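Local coordinates for nucleoporin NUP145 (Chaetomium thermophilum, PDB 5HB6), which probably serves as a structural component of the nuclear pore complex and is represented here by the protein's S59 autopeptidase domain, at residues 105-119 / 123-135. The protein carries 1 engineered substitution. Numbering follows the deposited sequence.
Sequences LERHIERLKSIPDTT and YDPETGVWAFSVE
Tyr123 and His108 both hold CG trans to the backbone N (chi1 177° and 171°), which turns their rings toward each other. The edge of the imidazole meets the face of the phenol in a T-shaped stack, with ring centroids 5.0 Å apart and planes at 81°. His108 NE2 also hydrogen-bonds to Ser92 O, which helps to hold the imidazole in this orientation. Three other helix side chains line the helix side of the phenol; Trp93 and Pro94 of a loop also touch it. Leu112 CD1 lies 3.6 Å from Tyr123 CD1, and Ile109 CG1 comes against Tyr123 CD2. Leu105 splits its methyls, CD1 against Tyr123 CE2 and CD2 against Pro125 CB. Leu112 CD2 makes a CH-pi contact over the six-membered ring of Trp130, 4.0 Å from its centroid. Phe132 CD1 stands over the opposite face of that indole. In this S59 autopeptidase domain, helix 102-113 lies lengthwise along one face of the β-hairpin of strands 119-124 and 129-134, the face bearing Tyr123, Trp130 and Phe132. Strand 119-124 is an outermost strand of a six-stranded antiparallel sheet. A type II turn, Ile115 to Thr118, carries the chain from helix to strand. Within it, Thr118 OG1 donates to Ile115 O. A water in the indole plane, 3.0 Å from Trp130 NE1, joins the same hydroxyl to NE1 and Leu112 O. Thr118 CG2 instead leans on Phe132 CD2 at 3.6 Å. Thr119 and Ser133 form an antiparallel hydrogen-bonded pair, Thr119 N to Ser133 O 2.9 Å and Ser133 N to Thr119 O 2.8 Å. Ser133 OG bonds to Glu121 and Lys40.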
loop_
_atom_site.group_PDB
_atom_site.type_symbol
_atom_site.label_atom_id
_atom_site.label_comp_id
_atom_site.label_asym_id
_atom_site.label_seq_id
_atom_site.Cartn_x
_atom_site.Cartn_y
_atom_site.Cartn_z
ATOM N N LEU A 105 -22.020 0.922 12.314
ATOM C CA LEU A 105 -21.159 0.378 11.276
ATOM C C LEU A 105 -21.392 1.091 9.954
ATOM O O LEU A 105 -20.443 1.380 9.221
ATOM C CB LEU A 105 -21.405 -1.115 11.150
ATOM C CG LEU A 105 -20.625 -1.789 10.030
ATOM C CD1 LEU A 105 -19.117 -1.570 10.162
ATOM C CD2 LEU A 105 -20.948 -3.261 10.053
ATOM N N GLU A 106 -22.646 1.442 9.659
ATOM C CA GLU A 106 -22.920 2.242 8.470
ATOM C C GLU A 106 -22.217 3.593 8.534
ATOM O O GLU A 106 -21.626 4.031 7.544
ATOM C CB GLU A 106 -24.427 2.437 8.305
ATOM C CG GLU A 106 -25.208 1.158 8.062
ATOM C CD GLU A 106 -26.712 1.403 7.920
ATOM O OE1 GLU A 106 -27.163 2.556 8.131
ATOM O OE2 GLU A 106 -27.452 0.443 7.597
ATOM N N ARG A 107 -22.254 4.269 9.692
ATOM C CA ARG A 107 -21.611 5.579 9.795
ATOM C C ARG A 107 -20.093 5.455 9.718
ATOM O O ARG A 107 -19.416 6.354 9.209
ATOM C CB ARG A 107 -22.020 6.300 11.083
ATOM C CG ARG A 107 -21.210 7.578 11.323
ATOM C CD ARG A 107 -22.024 8.720 11.887
ATOM N NE ARG A 107 -21.231 9.949 11.907
ATOM C CZ ARG A 107 -21.202 10.856 10.930
ATOM N NH1 ARG A 107 -20.447 11.939 11.062
ATOM N NH2 ARG A 107 -21.924 10.698 9.826
ATOM N N HIS A 108 -19.545 4.374 10.278
ATOM C CA HIS A 108 -18.111 4.107 10.172
ATOM C C HIS A 108 -17.686 4.073 8.717
ATOM O O HIS A 108 -16.692 4.701 8.317
ATOM C CB HIS A 108 -17.811 2.758 10.817
ATOM C CG HIS A 108 -16.420 2.256 10.583
ATOM N ND1 HIS A 108 -15.309 2.882 11.107
ATOM C CD2 HIS A 108 -15.966 1.162 9.927
ATOM C CE1 HIS A 108 -14.226 2.210 10.754
ATOM N NE2 HIS A 108 -14.595 1.161 10.040
ATOM N N ILE A 109 -18.454 3.362 7.896
ATOM C CA ILE A 109 -18.128 3.276 6.477
ATOM C C ILE A 109 -18.194 4.654 5.834
ATOM O O ILE A 109 -17.323 5.034 5.051
ATOM C CB ILE A 109 -19.042 2.255 5.777
ATOM C CG1 ILE A 109 -18.668 0.848 6.244
ATOM C CG2 ILE A 109 -18.892 2.340 4.258
ATOM C CD1 ILE A 109 -19.756 -0.165 6.008
ATOM N N GLU A 110 -19.212 5.437 6.180
ATOM C CA GLU A 110 -19.306 6.786 5.636
ATOM C C GLU A 110 -18.132 7.658 6.075
ATOM O O GLU A 110 -17.611 8.454 5.285
ATOM C CB GLU A 110 -20.650 7.394 6.035
ATOM C CG GLU A 110 -21.860 6.702 5.362
ATOM C CD GLU A 110 -21.673 6.512 3.847
ATOM O OE1 GLU A 110 -21.507 5.351 3.380
ATOM O OE2 GLU A 110 -21.669 7.530 3.117
ATOM N N ARG A 111 -17.657 7.490 7.305
ATOM C CA ARG A 111 -16.510 8.280 7.738
ATOM C C ARG A 111 -15.223 7.812 7.053
ATOM O O ARG A 111 -14.345 8.633 6.747
ATOM C CB ARG A 111 -16.385 8.252 9.259
ATOM C CG ARG A 111 -17.558 8.969 9.960
ATOM C CD ARG A 111 -17.687 10.439 9.547
ATOM N NE ARG A 111 -16.623 11.278 10.089
ATOM C CZ ARG A 111 -16.247 12.455 9.587
ATOM N NH1 ARG A 111 -16.810 12.941 8.487
ATOM N NH2 ARG A 111 -15.287 13.150 10.188
ATOM N N LEU A 112 -15.073 6.507 6.801
ATOM C CA LEU A 112 -13.927 6.062 6.010
ATOM C C LEU A 112 -13.929 6.724 4.641
ATOM O O LEU A 112 -12.869 7.079 4.119
ATOM C CB LEU A 112 -13.930 4.550 5.849
ATOM C CG LEU A 112 -13.582 3.732 7.088
ATOM C CD1 LEU A 112 -13.676 2.250 6.731
ATOM C CD2 LEU A 112 -12.213 4.043 7.629
ATOM N N LYS A 113 -15.114 6.906 4.045
ATOM C CA LYS A 113 -15.176 7.526 2.730
ATOM C C LYS A 113 -14.665 8.956 2.759
ATOM O O LYS A 113 -14.189 9.463 1.736
ATOM C CB LYS A 113 -16.591 7.446 2.158
ATOM C CG LYS A 113 -17.023 6.032 1.806
ATOM C CD LYS A 113 -18.474 5.958 1.345
ATOM C CE LYS A 113 -18.838 4.552 0.905
ATOM N NZ LYS A 113 -20.272 4.435 0.570
ATOM N N SER A 114 -14.736 9.620 3.911
ATOM C CA SER A 114 -14.361 11.021 4.018
ATOM C C SER A 114 -12.932 11.254 4.515
ATOM O O SER A 114 -12.541 12.406 4.706
ATOM C CB SER A 114 -15.390 11.737 4.897
ATOM O OG SER A 114 -16.641 11.751 4.233
ATOM N N ILE A 115 -12.134 10.211 4.717
ATOM C CA ILE A 115 -10.763 10.413 5.178
ATOM C C ILE A 115 -9.990 11.235 4.152
ATOM O O ILE A 115 -9.885 10.843 2.969
ATOM C CB ILE A 115 -10.063 9.077 5.477
ATOM C CG1 ILE A 115 -10.780 8.324 6.593
ATOM C CG2 ILE A 115 -8.595 9.286 5.859
ATOM C CD1 ILE A 115 -10.812 9.035 7.950
ATOM N N PRO A 116 -9.417 12.368 4.558
ATOM C CA PRO A 116 -8.721 13.230 3.598
ATOM C C PRO A 116 -7.580 12.524 2.888
ATOM O O PRO A 116 -6.896 11.666 3.447
ATOM C CB PRO A 116 -8.195 14.378 4.475
ATOM C CG PRO A 116 -9.115 14.420 5.619
ATOM C CD PRO A 116 -9.502 12.998 5.887
ATOM N N ASP A 117 -7.381 12.915 1.633
ATOM C CA ASP A 117 -6.253 12.467 0.832
ATOM C C ASP A 117 -6.310 10.973 0.562
ATOM O O ASP A 117 -5.282 10.334 0.357
ATOM C CB ASP A 117 -4.911 12.884 1.446
ATOM C CG ASP A 117 -4.745 14.395 1.515
ATOM O OD1 ASP A 117 -5.159 15.091 0.558
ATOM O OD2 ASP A 117 -4.207 14.886 2.528
ATOM N N THR A 118 -7.513 10.413 0.572
ATOM C CA THR A 118 -7.732 9.036 0.153
ATOM C C THR A 118 -8.965 9.001 -0.736
ATOM O O THR A 118 -9.854 9.853 -0.622
ATOM C CB THR A 118 -7.967 8.062 1.339
ATOM O OG1 THR A 118 -9.266 8.274 1.917
ATOM C CG2 THR A 118 -6.893 8.190 2.396
ATOM N N THR A 119 -9.026 7.997 -1.607
ATOM C CA THR A 119 -10.219 7.730 -2.404
ATOM C C THR A 119 -10.715 6.343 -2.022
ATOM O O THR A 119 -10.065 5.338 -2.319
ATOM C CB THR A 119 -9.896 7.802 -3.889
ATOM O OG1 THR A 119 -9.405 9.110 -4.216
ATOM C CG2 THR A 119 -11.129 7.525 -4.704
ATOM N N TYR A 123 -14.735 -1.288 2.100
ATOM C CA TYR A 123 -14.579 -1.747 3.467
ATOM C C TYR A 123 -15.324 -3.066 3.593
ATOM O O TYR A 123 -16.497 -3.154 3.216
ATOM C CB TYR A 123 -15.124 -0.736 4.482
ATOM C CG TYR A 123 -15.005 -1.284 5.871
ATOM C CD1 TYR A 123 -13.786 -1.341 6.493
ATOM C CD2 TYR A 123 -16.109 -1.765 6.551
ATOM C CE1 TYR A 123 -13.650 -1.891 7.769
ATOM C CE2 TYR A 123 -15.986 -2.298 7.828
ATOM C CZ TYR A 123 -14.762 -2.355 8.439
ATOM O OH TYR A 123 -14.559 -2.898 9.684
ATOM N N ASP A 124 -14.636 -4.099 4.073
ATOM C CA ASP A 124 -15.234 -5.417 4.226
ATOM C C ASP A 124 -15.576 -5.597 5.696
ATOM O O ASP A 124 -14.661 -5.736 6.518
ATOM C CB ASP A 124 -14.257 -6.498 3.769
ATOM C CG ASP A 124 -14.844 -7.892 3.843
ATOM O OD1 ASP A 124 -15.640 -8.166 4.766
ATOM O OD2 ASP A 124 -14.491 -8.720 2.971
ATOM N N PRO A 125 -16.855 -5.606 6.081
ATOM C CA PRO A 125 -17.194 -5.660 7.512
ATOM C C PRO A 125 -16.802 -6.958 8.190
ATOM O O PRO A 125 -16.625 -6.961 9.414
ATOM C CB PRO A 125 -18.718 -5.491 7.532
ATOM C CG PRO A 125 -19.070 -4.918 6.200
ATOM C CD PRO A 125 -18.035 -5.392 5.232
ATOM N N GLU A 126 -16.672 -8.056 7.445
ATOM C CA GLU A 126 -16.298 -9.335 8.038
ATOM C C GLU A 126 -14.815 -9.397 8.363
ATOM O O GLU A 126 -14.431 -9.942 9.401
ATOM C CB GLU A 126 -16.655 -10.478 7.090
ATOM C CG GLU A 126 -16.297 -11.834 7.653
ATOM C CD GLU A 126 -16.821 -12.975 6.814
ATOM O OE1 GLU A 126 -17.156 -12.747 5.633
ATOM O OE2 GLU A 126 -16.901 -14.103 7.349
ATOM N N THR A 127 -13.971 -8.854 7.487
ATOM C CA THR A 127 -12.530 -8.961 7.647
ATOM C C THR A 127 -11.890 -7.723 8.244
ATOM O O THR A 127 -10.734 -7.789 8.660
ATOM C CB THR A 127 -11.851 -9.223 6.304
ATOM O OG1 THR A 127 -12.013 -8.077 5.465
ATOM C CG2 THR A 127 -12.456 -10.434 5.624
ATOM N N GLY A 128 -12.594 -6.599 8.273
ATOM C CA GLY A 128 -12.031 -5.383 8.806
ATOM C C GLY A 128 -11.066 -4.673 7.886
ATOM O O GLY A 128 -10.354 -3.777 8.328
ATOM N N VAL A 129 -11.032 -5.029 6.609
ATOM C CA VAL A 129 -10.087 -4.449 5.662
ATOM C C VAL A 129 -10.712 -3.213 5.024
ATOM O O VAL A 129 -11.783 -3.275 4.392
ATOM C CB VAL A 129 -9.681 -5.459 4.583
ATOM C CG1 VAL A 129 -8.827 -4.799 3.486
ATOM C CG2 VAL A 129 -8.891 -6.590 5.204
ATOM N N TRP A 130 -10.017 -2.091 5.136
ATOM C CA TRP A 130 -10.311 -0.864 4.403
ATOM C C TRP A 130 -9.317 -0.722 3.267
ATOM O O TRP A 130 -8.108 -0.764 3.489
ATOM C CB TRP A 130 -10.129 0.296 5.384
ATOM C CG TRP A 130 -10.141 1.705 4.817
ATOM C CD1 TRP A 130 -10.869 2.222 3.756
ATOM C CD2 TRP A 130 -9.368 2.783 5.316
ATOM N NE1 TRP A 130 -10.604 3.549 3.620
ATOM C CE2 TRP A 130 -9.680 3.922 4.555
ATOM C CE3 TRP A 130 -8.458 2.896 6.369
ATOM C CZ2 TRP A 130 -9.090 5.159 4.782
ATOM C CZ3 TRP A 130 -7.869 4.118 6.613
ATOM C CH2 TRP A 130 -8.172 5.234 5.808
ATOM N N ALA A 131 -9.846 -0.536 2.066
ATOM C CA ALA A 131 -9.031 -0.324 0.883
ATOM C C ALA A 131 -9.345 1.042 0.316
ATOM O O ALA A 131 -10.503 1.471 0.289
ATOM C CB ALA A 131 -9.267 -1.403 -0.155
ATOM N N PHE A 132 -8.299 1.717 -0.135
ATOM C CA PHE A 132 -8.442 3.055 -0.680
ATOM C C PHE A 132 -7.282 3.327 -1.626
ATOM O O PHE A 132 -6.209 2.719 -1.505
ATOM C CB PHE A 132 -8.474 4.101 0.440
ATOM C CG PHE A 132 -7.256 4.072 1.338
ATOM C CD1 PHE A 132 -7.185 3.198 2.418
ATOM C CD2 PHE A 132 -6.184 4.906 1.096
ATOM C CE1 PHE A 132 -6.075 3.167 3.236
ATOM C CE2 PHE A 132 -5.052 4.869 1.933
ATOM C CZ PHE A 132 -5.000 3.987 2.976
ATOM N N SER A 133 -7.487 4.261 -2.543
ATOM C CA SER A 133 -6.430 4.677 -3.444
ATOM C C SER A 133 -5.847 6.011 -2.988
ATOM O O SER A 133 -6.516 6.852 -2.385
ATOM C CB SER A 133 -6.937 4.806 -4.879
ATOM O OG SER A 133 -7.137 3.542 -5.488
ATOM N N VAL A 134 -4.591 6.212 -3.353
ATOM C CA VAL A 134 -3.930 7.497 -3.232
ATOM C C VAL A 134 -3.348 7.817 -4.602
ATOM O O VAL A 134 -3.070 6.929 -5.413
ATOM C CB VAL A 134 -2.845 7.499 -2.127
ATOM C CG1 VAL A 134 -3.473 7.172 -0.786
ATOM C CG2 VAL A 134 -1.702 6.542 -2.451
ATOM N N GLU A 135 -3.160 9.100 -4.857
ATOM C CA GLU A 135 -2.574 9.543 -6.116
ATOM C C GLU A 135 -1.064 9.529 -6.096
ATOM O O GLU A 135 -0.445 9.525 -7.160
ATOM C CB GLU A 135 -3.050 10.958 -6.447
ATOM C CG GLU A 135 -4.533 11.022 -6.699
ATOM C CD GLU A 135 -5.001 9.955 -7.668
ATOM O OE1 GLU A 135 -4.450 9.881 -8.787
ATOM O OE2 GLU A 135 -5.922 9.184 -7.301
HETATM O O HOH W 1 -11.210 6.092 2.137
HETATM O O HOH W 2 -6.641 10.310 -2.768
#